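Local coordinates for Lmo0305 protein (Listeria monocytogenes, PDB 3PJ0) that is of unknown function but has the fold of the pyridoxal phosphate-dependent aminotransferase superfamily and forms an assembly of two copies, at residues A228-W231 / K232-G236; A249-Y252 / F253-I257; E285-S289 / N290-V294. All coordinates share one frame; numbering follows the deposited sequence.

In the fold
All three contacts are local, each made within one continuous run of chain, and they lie in series. Interactions 1 and 2 sit on consecutive helices, 222-234 and 243-256, with nearest atoms about 13 Å apart; interaction 3 is the turn that leads into strand 291-296, on the opposite side of the chain's centre from interaction 1. The two helical contacts are partly buried and pair an arginine with an aromatic ring, but interaction 1 faces the second subunit, whereas interaction 2 packs within its own chain. The touching residues of interaction 3 are all buried: a serine hydroxyl and one water hold the backbone, a second water ties serine to asparagine, and a proline leans on a phenylalanine.

Interaction 1 (A228-W231 / K232-G236); sequences AKIW and KRRYG
Trp231 and Arg234 form a cation-pi pair in the last turns of helix 222-234, which Gly236 closes with positive phi in a Schellman motif. The arginine chain, extended from CG to NE, runs past the indole so that its CD rests 3.6 Å from CE3 of Trp231. Arg234 CZ then sits 4.4 Å from the centroid of the Trp231 six-membered ring and only 4° off its normal. The guanidinium does not lie flat on the indole: the two planes are 88° apart, and it stands edge-on, with NH1 coming down over the face to 3.2 Å from Trp231 CZ2. In the conformer given, Ile230 CG2 lies over one face of the guanidinium, toward its rim, and Arg234 NE is bound to the carbonyl of Gln105 of the second subunit, which probably limits the group's rotation. On the backbone, Tyr235 N gives a hydrogen bond of 2.9 Å to Trp231 O, while the Tyr235 ring brings CE1 to 4.1 Å from Trp231 CE3. Around this turn, Trp231 packs on Ile78 and Arg81 of helix 72-87, Tyr235 OH bonds to Gln77 of that helix and to Gln112 of helix 107-112, and Leu111 of the second subunit packs on both Trp231 and Tyr235.

Interaction 2 (A249-Y252 / F253-I257); sequences ADYY and FEKRI
Tyr252 and Arg256 both hold CG anti to the carbonyl carbon (chi1 -70° and -58°), which sends the two side chains off the final turns of helix 243-256 side by side in the same direction. The arginine stays extended from CG to NE, so its guanidinium travels alongside the phenol, the two planes only 16° apart. Tyr252 CD1 lies over one guanidinium face, 3.4 Å from Arg256 NH1. Lys255 takes the other course, CG anti to its nitrogen, and its aliphatic chain fills in next to the same ring, CD at 3.8 Å from Tyr252 CD1. That methylene also reaches Tyr251, 4.2 Å from its CE2. Tyr251 in turn puts its CD2 above the centre of the Tyr252 ring, and Tyr252 OH is bound to the carbonyl of Val27. Arg256 N binds Tyr252 O at 2.9 Å. Farther round, Asp250 OD1 and Glu254 OE2 stand 4.7 Å apart, both salt-bridged to Lys56, which probably offsets their repulsion. Arg256 is likewise anchored away from the helix, by a salt bridge from NE to Asp338 and a bond from NH1 to Ile210 O. The arginine charge is probably met chiefly by these oxygens, while NH1 meets the Tyr252 ring obliquely.

Interaction 3 (E285-S289 / N290-V294); sequences EVPVS and NMFHV
Ser289 reaches over Asn290 to hold the backbone of Met291, and its short side chain bonds across the turn that leads into strand 291-296. From CB, chi1 of 71° places OG between the serine's own backbone nitrogen and its carbonyl carbon, pointing at the next residues. There OG accepts a nearly straight hydrogen bond from Met291 N (3.3 Å, N-H...O angle 166°), the pattern of an ST turn. The selenomethionine side chain begins beside it, with Met291 CG 3.3 Å from Ser289 OG. Two waters complete the hydroxyl's set. Ser289 OG donates to one, 2.9 Å away, and that water also accepts from Val288 N and donates to Met291 O, bridging the two arms of the turn where no direct bond joins them. The second water donates to Ser289 OG and, at 2.7 Å, to Asn290 OD1, tying the amide to the serine. With two bonds accepted and one given, the buried hydroxyl is fully used. Farther back, the arms meet through apolar atoms: Pro287 and Phe292 lie side by side, the ring carbon CG of the proline 3.6 Å from Phe292 CD2. Asn290 ND2 is held by the carbonyl of Val336, beyond the end of strand 329-335. The turn lies between two neighbouring strands of a four-stranded antiparallel sheet: 291-296 runs with 280-283 along one edge and 329-335 along the other. Helix 260-275 packs against this turn and strand 291-296, Ala271 touching Pro287 and Phe274 touching Phe292, while Met291 reaches Glu333 and Ser335 of strand 329-335 and the loop residues Arg148 and Arg180.

Interaction 1 (A228-W231 / K232-G236)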
ATOM      1  N   ALA A 228     -11.975  -3.900 -10.317  1.00 11.23           N
ATOM      2  CA  ALA A 228     -11.269  -3.316  -9.168  1.00  9.94           C
ATOM      3  C   ALA A 228      -9.768  -3.606  -9.211  1.00 10.29           C
ATOM      4  O   ALA A 228      -8.974  -2.787  -8.782  1.00  8.54           O
ATOM      5  CB  ALA A 228     -11.880  -3.754  -7.827  1.00 10.05           C
ATOM      6  N   LYS A 229      -9.385  -4.759  -9.749  1.00 10.12           N
ATOM      7  CA  LYS A 229      -7.979  -5.123  -9.839  1.00 10.70           C
ATOM      8  C   LYS A 229      -7.233  -4.261 -10.849  1.00 10.76           C
ATOM      9  O   LYS A 229      -6.062  -3.933 -10.646  1.00 10.35           O
ATOM     10  CB  LYS A 229      -7.816  -6.621 -10.133  1.00 11.48           C
ATOM     11  CG  LYS A 229      -8.243  -7.503  -8.977  1.00 12.71           C
ATOM     12  CD  LYS A 229      -7.854  -8.949  -9.196  1.00 15.55           C
ATOM     13  CE  LYS A 229      -8.360  -9.844  -8.094  1.00 16.45           C
ATOM     14  NZ  LYS A 229      -7.803 -11.243  -8.250  1.00 15.56           N
ATOM     15  N   ILE A 230      -7.912  -3.869 -11.921  1.00  9.95           N
ATOM     16  CA  ILE A 230      -7.323  -2.954 -12.892  1.00 10.29           C
ATOM     17  C   ILE A 230      -7.062  -1.596 -12.214  1.00  9.75           C
ATOM     18  O   ILE A 230      -5.971  -1.049 -12.326  1.00  9.88           O
ATOM     19  CB  ILE A 230      -8.202  -2.765 -14.124  0.52 10.47           C
ATOM     20  CG1 ILE A 230      -8.375  -4.103 -14.845  0.52 11.76           C
ATOM     21  CG2 ILE A 230      -7.577  -1.709 -15.052  0.52 11.65           C
ATOM     22  CD1 ILE A 230      -9.219  -4.029 -16.103  0.52 13.03           C
ATOM     23  N   TRP A 231      -8.049  -1.097 -11.485  1.00  9.17           N
ATOM     24  CA  TRP A 231      -7.916   0.169 -10.764  1.00  9.24           C
ATOM     25  C   TRP A 231      -6.845   0.071  -9.686  1.00  8.79           C
ATOM     26  O   TRP A 231      -6.135   1.037  -9.433  1.00  8.70           O
ATOM     27  CB  TRP A 231      -9.259   0.626 -10.141  1.00  8.58           C
ATOM     28  CG  TRP A 231     -10.211   1.251 -11.115  1.00  9.50           C
ATOM     29  CD1 TRP A 231     -11.363   0.709 -11.600  1.00 10.33           C
ATOM     30  CD2 TRP A 231     -10.091   2.548 -11.715  1.00  9.64           C
ATOM     31  NE1 TRP A 231     -11.960   1.597 -12.486  1.00 11.83           N
ATOM     32  CE2 TRP A 231     -11.205   2.736 -12.548  1.00 12.17           C
ATOM     33  CE3 TRP A 231      -9.160   3.586 -11.595  1.00 11.00           C
ATOM     34  CZ2 TRP A 231     -11.398   3.917 -13.300  1.00 11.20           C
ATOM     35  CZ3 TRP A 231      -9.356   4.746 -12.345  1.00 10.11           C
ATOM     36  CH2 TRP A 231     -10.454   4.895 -13.177  1.00 10.82           C
ATOM     37  N   LYS A 232      -6.736  -1.085  -9.031  1.00  8.87           N
ATOM     38  CA  LYS A 232      -5.690  -1.295  -8.004  1.00  9.81           C
ATOM     39  C   LYS A 232      -4.276  -1.013  -8.584  1.00  9.81           C
ATOM     40  O   LYS A 232      -3.442  -0.369  -7.925  1.00 10.09           O
ATOM     41  CB  LYS A 232      -5.742  -2.706  -7.391  0.50 10.10           C
ATOM     42  CG  LYS A 232      -4.801  -2.867  -6.161  0.50 10.51           C
ATOM     43  CD  LYS A 232      -5.021  -4.152  -5.326  0.50 12.00           C
ATOM     44  CE  LYS A 232      -4.475  -5.389  -5.998  0.50 12.23           C
ATOM     45  NZ  LYS A 232      -4.568  -6.601  -5.125  0.50 10.57           N
ATOM     46  N   ARG A 233      -4.004  -1.529  -9.779  1.00  9.67           N
ATOM     47  CA  ARG A 233      -2.712  -1.276 -10.429  1.00  9.86           C
ATOM     48  C   ARG A 233      -2.537   0.209 -10.742  1.00  9.68           C
ATOM     49  O   ARG A 233      -1.481   0.783 -10.509  1.00  9.21           O
ATOM     50  CB  ARG A 233      -2.515  -2.138 -11.647  1.00 10.38           C
ATOM     51  CG  ARG A 233      -1.271  -1.743 -12.460  1.00  9.79           C
ATOM     52  CD  ARG A 233      -0.471  -2.922 -12.861  1.00 12.51           C
ATOM     53  NE  ARG A 233       0.258  -3.460 -11.715  1.00 13.26           N
ATOM     54  CZ  ARG A 233       1.471  -3.060 -11.316  1.00 14.29           C
ATOM     55  NH1 ARG A 233       2.152  -2.116 -11.955  1.00 17.44           N
ATOM     56  NH2 ARG A 233       2.024  -3.614 -10.244  1.00 13.31           N
ATOM     57  N   ARG A 234      -3.601   0.850 -11.227  1.00  9.67           N
ATOM     58  CA  ARG A 234      -3.564   2.289 -11.527  1.00  9.10           C
ATOM     59  C   ARG A 234      -3.226   3.129 -10.282  1.00  9.09           C
ATOM     60  O   ARG A 234      -2.458   4.109 -10.348  1.00  8.49           O
ATOM     61  CB  ARG A 234      -4.926   2.738 -12.084  1.00  8.26           C
ATOM     62  CG  ARG A 234      -5.218   2.197 -13.491  1.00  7.80           C
ATOM     63  CD  ARG A 234      -6.589   2.634 -13.956  1.00  8.69           C
ATOM     64  NE  ARG A 234      -6.872   2.175 -15.301  1.00 10.57           N
ATOM     65  CZ  ARG A 234      -8.064   2.235 -15.906  1.00 14.32           C
ATOM     66  NH1 ARG A 234      -9.139   2.748 -15.291  1.00 14.36           N
ATOM     67  NH2 ARG A 234      -8.180   1.778 -17.162  1.00 14.16           N
ATOM     68  N   TYR A 235      -3.802   2.730  -9.148  1.00  8.29           N
ATOM     69  CA  TYR A 235      -3.582   3.460  -7.890  1.00  8.57           C
ATOM     70  C   TYR A 235      -2.228   3.166  -7.226  1.00  8.84           C
ATOM     71  O   TYR A 235      -1.876   3.759  -6.192  1.00  9.84           O
ATOM     72  CB  TYR A 235      -4.703   3.118  -6.881  1.00  7.46           C
ATOM     73  CG  TYR A 235      -5.895   4.062  -6.878  1.00  8.79           C
ATOM     74  CD1 TYR A 235      -6.894   3.991  -7.853  1.00  8.62           C
ATOM     75  CD2 TYR A 235      -6.063   4.982  -5.840  1.00 12.04           C
ATOM     76  CE1 TYR A 235      -7.996   4.840  -7.823  1.00 10.92           C
ATOM     77  CE2 TYR A 235      -7.190   5.856  -5.797  1.00 10.94           C
ATOM     78  CZ  TYR A 235      -8.139   5.764  -6.774  1.00 11.56           C
ATOM     79  OH  TYR A 235      -9.238   6.596  -6.730  1.00 12.03           O
ATOM     80  N   GLY A 236      -1.454   2.242  -7.770  1.00  8.98           N
ATOM     81  CA  GLY A 236      -0.207   1.879  -7.090  1.00  9.04           C
ATOM     82  C   GLY A 236      -0.396   1.026  -5.862  1.00  9.23           C
ATOM     83  O   GLY A 236       0.448   1.051  -4.949  1.00  9.10           O
TER

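Interaction 2 (A249-Y252 / F253-I257)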
ATOM      1  N   ALA A 249      -3.310 -10.110   8.840  1.00  9.99           N
ATOM      2  CA  ALA A 249      -4.790  -9.962   8.781  1.00 10.01           C
ATOM      3  C   ALA A 249      -5.458 -11.282   9.092  1.00  9.17           C
ATOM      4  O   ALA A 249      -6.329 -11.354   9.934  1.00  9.87           O
ATOM      5  CB  ALA A 249      -5.266  -9.454   7.391  1.00  9.20           C
ATOM      6  N   ASP A 250      -4.979 -12.340   8.480  1.00  9.67           N
ATOM      7  CA  ASP A 250      -5.561 -13.690   8.713  1.00  8.92           C
ATOM      8  C   ASP A 250      -5.328 -14.166  10.161  1.00  9.30           C
ATOM      9  O   ASP A 250      -6.240 -14.681  10.815  1.00  8.96           O
ATOM     10  CB  ASP A 250      -5.000 -14.667   7.698  1.00  9.40           C
ATOM     11  CG  ASP A 250      -5.902 -15.872   7.478  1.00 11.63           C
ATOM     12  OD1 ASP A 250      -7.106 -15.825   7.827  1.00 12.63           O
ATOM     13  OD2 ASP A 250      -5.387 -16.878   6.952  1.00 15.66           O
ATOM     14  N   TYR A 251      -4.134 -13.929  10.688  1.00  8.95           N
ATOM     15  CA  TYR A 251      -3.816 -14.335  12.068  1.00  8.89           C
ATOM     16  C   TYR A 251      -4.754 -13.683  13.076  1.00  8.79           C
ATOM     17  O   TYR A 251      -5.361 -14.379  13.899  1.00  8.27           O
ATOM     18  CB  TYR A 251      -2.332 -14.001  12.429  1.00  8.86           C
ATOM     19  CG  TYR A 251      -1.990 -14.325  13.846  1.00  8.69           C
ATOM     20  CD1 TYR A 251      -1.697 -15.651  14.231  1.00 10.94           C
ATOM     21  CD2 TYR A 251      -1.941 -13.332  14.827  1.00 10.00           C
ATOM     22  CE1 TYR A 251      -1.380 -15.964  15.532  1.00 10.21           C
ATOM     23  CE2 TYR A 251      -1.639 -13.649  16.121  1.00  8.59           C
ATOM     24  CZ  TYR A 251      -1.362 -14.981  16.472  1.00 10.12           C
ATOM     25  OH  TYR A 251      -1.072 -15.319  17.775  1.00 10.05           O
ATOM     26  N   TYR A 252      -4.832 -12.349  13.039  1.00  9.99           N
ATOM     27  CA  TYR A 252      -5.653 -11.594  14.000  1.00  9.82           C
ATOM     28  C   TYR A 252      -7.135 -11.806  13.750  1.00 10.52           C
ATOM     29  O   TYR A 252      -7.940 -11.810  14.717  1.00 10.36           O
ATOM     30  CB  TYR A 252      -5.233 -10.110  14.050  1.00 10.23           C
ATOM     31  CG  TYR A 252      -3.883 -10.019  14.702  1.00  8.41           C
ATOM     32  CD1 TYR A 252      -3.758 -10.297  16.053  1.00 12.17           C
ATOM     33  CD2 TYR A 252      -2.725  -9.764  13.980  1.00  8.70           C
ATOM     34  CE1 TYR A 252      -2.561 -10.257  16.672  1.00 11.49           C
ATOM     35  CE2 TYR A 252      -1.476  -9.727  14.609  1.00  8.62           C
ATOM     36  CZ  TYR A 252      -1.407 -10.009  15.956  1.00  9.22           C
ATOM     37  OH  TYR A 252      -0.232 -10.026  16.670  1.00 10.07           O
ATOM     38  N   PHE A 253      -7.518 -12.053  12.484  1.00  9.49           N
ATOM     39  CA  PHE A 253      -8.932 -12.407  12.228  1.00  9.07           C
ATOM     40  C   PHE A 253      -9.294 -13.695  12.999  1.00 10.81           C
ATOM     41  O   PHE A 253     -10.303 -13.763  13.713  1.00  9.76           O
ATOM     42  CB  PHE A 253      -9.193 -12.590  10.725  1.00  9.91           C
ATOM     43  CG  PHE A 253     -10.598 -12.901  10.400  1.00  9.15           C
ATOM     44  CD1 PHE A 253     -11.516 -11.898  10.247  1.00 10.20           C
ATOM     45  CD2 PHE A 253     -11.018 -14.209  10.267  1.00 12.70           C
ATOM     46  CE1 PHE A 253     -12.886 -12.205   9.985  1.00  9.59           C
ATOM     47  CE2 PHE A 253     -12.377 -14.522   9.980  1.00 13.34           C
ATOM     48  CZ  PHE A 253     -13.290 -13.495   9.835  1.00 10.96           C
ATOM     49  N   GLU A 254      -8.450 -14.726  12.897  1.00 11.72           N
ATOM     50  CA  GLU A 254      -8.776 -15.987  13.561  1.00 12.77           C
ATOM     51  C   GLU A 254      -8.678 -15.859  15.078  1.00 13.67           C
ATOM     52  O   GLU A 254      -9.465 -16.464  15.814  1.00 13.81           O
ATOM     53  CB  GLU A 254      -7.916 -17.142  13.026  1.00 13.15           C
ATOM     54  CG  GLU A 254      -8.250 -17.556  11.619  1.00 15.38           C
ATOM     55  CD  GLU A 254      -9.653 -18.153  11.499  1.00 20.21           C
ATOM     56  OE1 GLU A 254     -10.074 -18.868  12.424  1.00 23.41           O
ATOM     57  OE2 GLU A 254     -10.318 -17.911  10.480  1.00 19.22           O
ATOM     58  N   LYS A 255      -7.742 -15.029  15.539  1.00 13.50           N
ATOM     59  CA  LYS A 255      -7.562 -14.806  16.960  1.00 13.52           C
ATOM     60  C   LYS A 255      -8.711 -14.062  17.580  1.00 12.77           C
ATOM     61  O   LYS A 255      -9.088 -14.389  18.679  1.00 13.05           O
ATOM     62  CB  LYS A 255      -6.297 -13.994  17.219  1.00 14.17           C
ATOM     63  CG  LYS A 255      -6.032 -13.633  18.691  1.00 15.72           C
ATOM     64  CD  LYS A 255      -4.757 -12.764  18.742  1.00 17.07           C
ATOM     65  CE  LYS A 255      -4.488 -12.193  20.093  1.00 20.27           C
ATOM     66  NZ  LYS A 255      -4.029 -13.221  21.105  1.00 24.42           N
ATOM     67  N   ARG A 256      -9.295 -13.084  16.878  1.00 11.25           N
ATOM     68  CA  ARG A 256     -10.289 -12.214  17.510  1.00 11.13           C
ATOM     69  C   ARG A 256     -11.724 -12.234  16.992  1.00 11.64           C
ATOM     70  O   ARG A 256     -12.599 -11.710  17.670  1.00 11.34           O
ATOM     71  CB  ARG A 256      -9.779 -10.780  17.520  1.00 10.77           C
ATOM     72  CG  ARG A 256      -8.439 -10.607  18.243  1.00 11.53           C
ATOM     73  CD  ARG A 256      -8.112  -9.150  18.515  1.00 13.24           C
ATOM     74  NE  ARG A 256      -6.887  -8.987  19.300  1.00 14.49           N
ATOM     75  CZ  ARG A 256      -5.747  -8.434  18.885  1.00 13.14           C
ATOM     76  NH1 ARG A 256      -5.614  -7.914  17.665  1.00 12.18           N
ATOM     77  NH2 ARG A 256      -4.735  -8.342  19.749  1.00 12.73           N
ATOM     78  N   ILE A 257     -11.977 -12.826  15.823  1.00 11.89           N
ATOM     79  CA  ILE A 257     -13.341 -12.846  15.284  1.00 11.68           C
ATOM     80  C   ILE A 257     -14.339 -13.470  16.294  1.00 11.29           C
ATOM     81  O   ILE A 257     -15.477 -12.979  16.453  1.00 12.24           O
ATOM     82  CB  ILE A 257     -13.415 -13.523  13.892  1.00 12.17           C
ATOM     83  CG1 ILE A 257     -14.787 -13.260  13.214  1.00 12.20           C
ATOM     84  CG2 ILE A 257     -13.183 -15.059  13.996  1.00 10.30           C
ATOM     85  CD1 ILE A 257     -15.179 -11.776  13.092  1.00 10.90           C
TER

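Interaction 3 (E285-S289 / N290-V294)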
ATOM      1  N   GLU A 285     -26.655   5.713  23.944  1.00 15.47           N
ATOM      2  CA  GLU A 285     -26.768   5.443  25.384  1.00 16.07           C
ATOM      3  C   GLU A 285     -26.461   3.979  25.696  1.00 15.09           C
ATOM      4  O   GLU A 285     -25.756   3.673  26.678  1.00 15.03           O
ATOM      5  CB  GLU A 285     -28.167   5.839  25.890  0.67 16.84           C
ATOM      6  CG  GLU A 285     -28.426   5.481  27.361  0.67 19.17           C
ATOM      7  CD  GLU A 285     -29.766   5.998  27.900  0.67 23.42           C
ATOM      8  OE1 GLU A 285     -30.439   6.832  27.228  0.67 23.96           O
ATOM      9  OE2 GLU A 285     -30.129   5.571  29.022  0.67 23.55           O
ATOM     10  N   VAL A 286     -27.030   3.082  24.887  1.00 14.99           N
ATOM     11  CA  VAL A 286     -26.694   1.663  24.942  1.00 14.63           C
ATOM     12  C   VAL A 286     -25.947   1.308  23.640  1.00 13.59           C
ATOM     13  O   VAL A 286     -26.516   1.399  22.535  1.00 13.98           O
ATOM     14  CB  VAL A 286     -27.909   0.756  25.142  1.00 15.60           C
ATOM     15  CG1 VAL A 286     -27.449  -0.725  25.109  1.00 14.58           C
ATOM     16  CG2 VAL A 286     -28.619   1.096  26.470  1.00 16.84           C
ATOM     17  N   PRO A 287     -24.656   0.955  23.749  1.00 12.94           N
ATOM     18  CA  PRO A 287     -23.870   0.603  22.575  1.00 11.97           C
ATOM     19  C   PRO A 287     -24.529  -0.515  21.779  1.00 12.01           C
ATOM     20  O   PRO A 287     -25.186  -1.376  22.348  1.00 11.44           O
ATOM     21  CB  PRO A 287     -22.536   0.106  23.164  1.00 10.99           C
ATOM     22  CG  PRO A 287     -22.412   0.849  24.437  1.00 12.66           C
ATOM     23  CD  PRO A 287     -23.832   0.964  24.971  1.00 13.00           C
ATOM     24  N   VAL A 288     -24.333  -0.467  20.463  1.00 11.72           N
ATOM     25  CA  VAL A 288     -24.831  -1.482  19.565  1.00 11.36           C
ATOM     26  C   VAL A 288     -23.635  -2.210  18.933  1.00 11.23           C
ATOM     27  O   VAL A 288     -23.791  -2.895  17.951  1.00 11.30           O
ATOM     28  CB  VAL A 288     -25.767  -0.833  18.504  1.00 12.07           C
ATOM     29  CG1 VAL A 288     -26.997  -0.213  19.205  1.00 11.89           C
ATOM     30  CG2 VAL A 288     -25.003   0.222  17.613  1.00 11.74           C
ATOM     31  N   SER A 289     -22.458  -2.087  19.559  1.00 10.76           N
ATOM     32  CA  SER A 289     -21.202  -2.663  19.042  1.00 10.69           C
ATOM     33  C   SER A 289     -20.159  -2.519  20.165  1.00 11.02           C
ATOM     34  O   SER A 289     -20.512  -2.300  21.329  1.00 10.95           O
ATOM     35  CB  SER A 289     -20.760  -1.906  17.778  1.00  9.80           C
ATOM     36  OG  SER A 289     -20.306  -0.592  18.132  1.00 11.03           O
ATOM     37  N   ASN A 290     -18.886  -2.627  19.823  1.00 10.30           N
ATOM     38  CA  ASN A 290     -17.836  -2.526  20.825  1.00 10.47           C
ATOM     39  C   ASN A 290     -17.441  -1.074  21.130  1.00  9.98           C
ATOM     40  O   ASN A 290     -16.566  -0.827  21.958  1.00 11.23           O
ATOM     41  CB  ASN A 290     -16.606  -3.287  20.337  1.00  9.18           C
ATOM     42  CG  ASN A 290     -15.984  -2.650  19.169  1.00 10.75           C
ATOM     43  OD1 ASN A 290     -16.695  -2.201  18.242  1.00 12.48           O
ATOM     44  ND2 ASN A 290     -14.646  -2.571  19.169  1.00 10.69           N
HETATM   45  N   MSE A 291     -18.082  -0.118  20.464  1.00  9.76           N
HETATM   46  CA  MSE A 291     -17.709   1.265  20.591  1.00 10.30           C
HETATM   47  C   MSE A 291     -18.834   2.176  21.019  1.00 10.34           C
HETATM   48  O   MSE A 291     -20.013   1.818  20.957  1.00 11.64           O
HETATM   49  CB  MSE A 291     -17.160   1.782  19.260  1.00 10.06           C
HETATM   50  CG  MSE A 291     -18.173   1.957  18.161  1.00 11.28           C
HETATM   51 SE   MSE A 291     -17.503   3.028  16.666  0.75  9.74          SE
HETATM   52  CE  MSE A 291     -17.321   4.715  17.600  1.00 11.55           C
ATOM     53  N   PHE A 292     -18.439   3.376  21.434  1.00  9.31           N
ATOM     54  CA  PHE A 292     -19.366   4.425  21.825  1.00  9.63           C
ATOM     55  C   PHE A 292     -18.533   5.677  22.104  1.00 10.41           C
ATOM     56  O   PHE A 292     -17.307   5.613  22.154  1.00 10.17           O
ATOM     57  CB  PHE A 292     -20.236   4.038  23.046  1.00  9.95           C
ATOM     58  CG  PHE A 292     -19.460   3.641  24.260  1.00  9.26           C
ATOM     59  CD1 PHE A 292     -19.036   4.589  25.180  1.00 11.73           C
ATOM     60  CD2 PHE A 292     -19.144   2.290  24.493  1.00 11.15           C
ATOM     61  CE1 PHE A 292     -18.296   4.203  26.318  1.00 10.56           C
ATOM     62  CE2 PHE A 292     -18.413   1.923  25.602  1.00 10.17           C
ATOM     63  CZ  PHE A 292     -17.988   2.865  26.517  1.00 10.88           C
ATOM     64  N   HIS A 293     -19.224   6.804  22.222  1.00 11.06           N
ATOM     65  CA  HIS A 293     -18.620   8.083  22.576  1.00 11.22           C
ATOM     66  C   HIS A 293     -19.122   8.473  23.964  1.00 12.15           C
ATOM     67  O   HIS A 293     -20.249   8.220  24.295  1.00 12.02           O
ATOM     68  CB  HIS A 293     -19.033   9.120  21.545  1.00 10.56           C
ATOM     69  CG  HIS A 293     -18.341   8.955  20.242  1.00 11.40           C
ATOM     70  ND1 HIS A 293     -18.508   9.825  19.185  1.00 11.94           N
ATOM     71  CD2 HIS A 293     -17.438   8.032  19.838  1.00 10.15           C
ATOM     72  CE1 HIS A 293     -17.760   9.415  18.177  1.00 12.67           C
ATOM     73  NE2 HIS A 293     -17.073   8.353  18.567  1.00 12.35           N
ATOM     74  N   VAL A 294     -18.256   9.085  24.769  1.00 13.01           N
ATOM     75  CA  VAL A 294     -18.581   9.527  26.147  1.00 12.82           C
ATOM     76  C   VAL A 294     -18.573  11.050  26.139  1.00 13.49           C
ATOM     77  O   VAL A 294     -17.603  11.658  25.708  1.00 11.94           O
ATOM     78  CB  VAL A 294     -17.512   9.006  27.142  1.00 13.79           C
ATOM     79  CG1 VAL A 294     -17.769   9.456  28.565  1.00 14.39           C
ATOM     80  CG2 VAL A 294     -17.410   7.445  27.052  1.00 13.61           C
TER
HETATM   81  O   HOH W   1     -22.179   1.307  19.267  1.00 14.33           O
HETATM   82  O   HOH W   2     -17.746  -0.616  16.379  1.00 24.12           O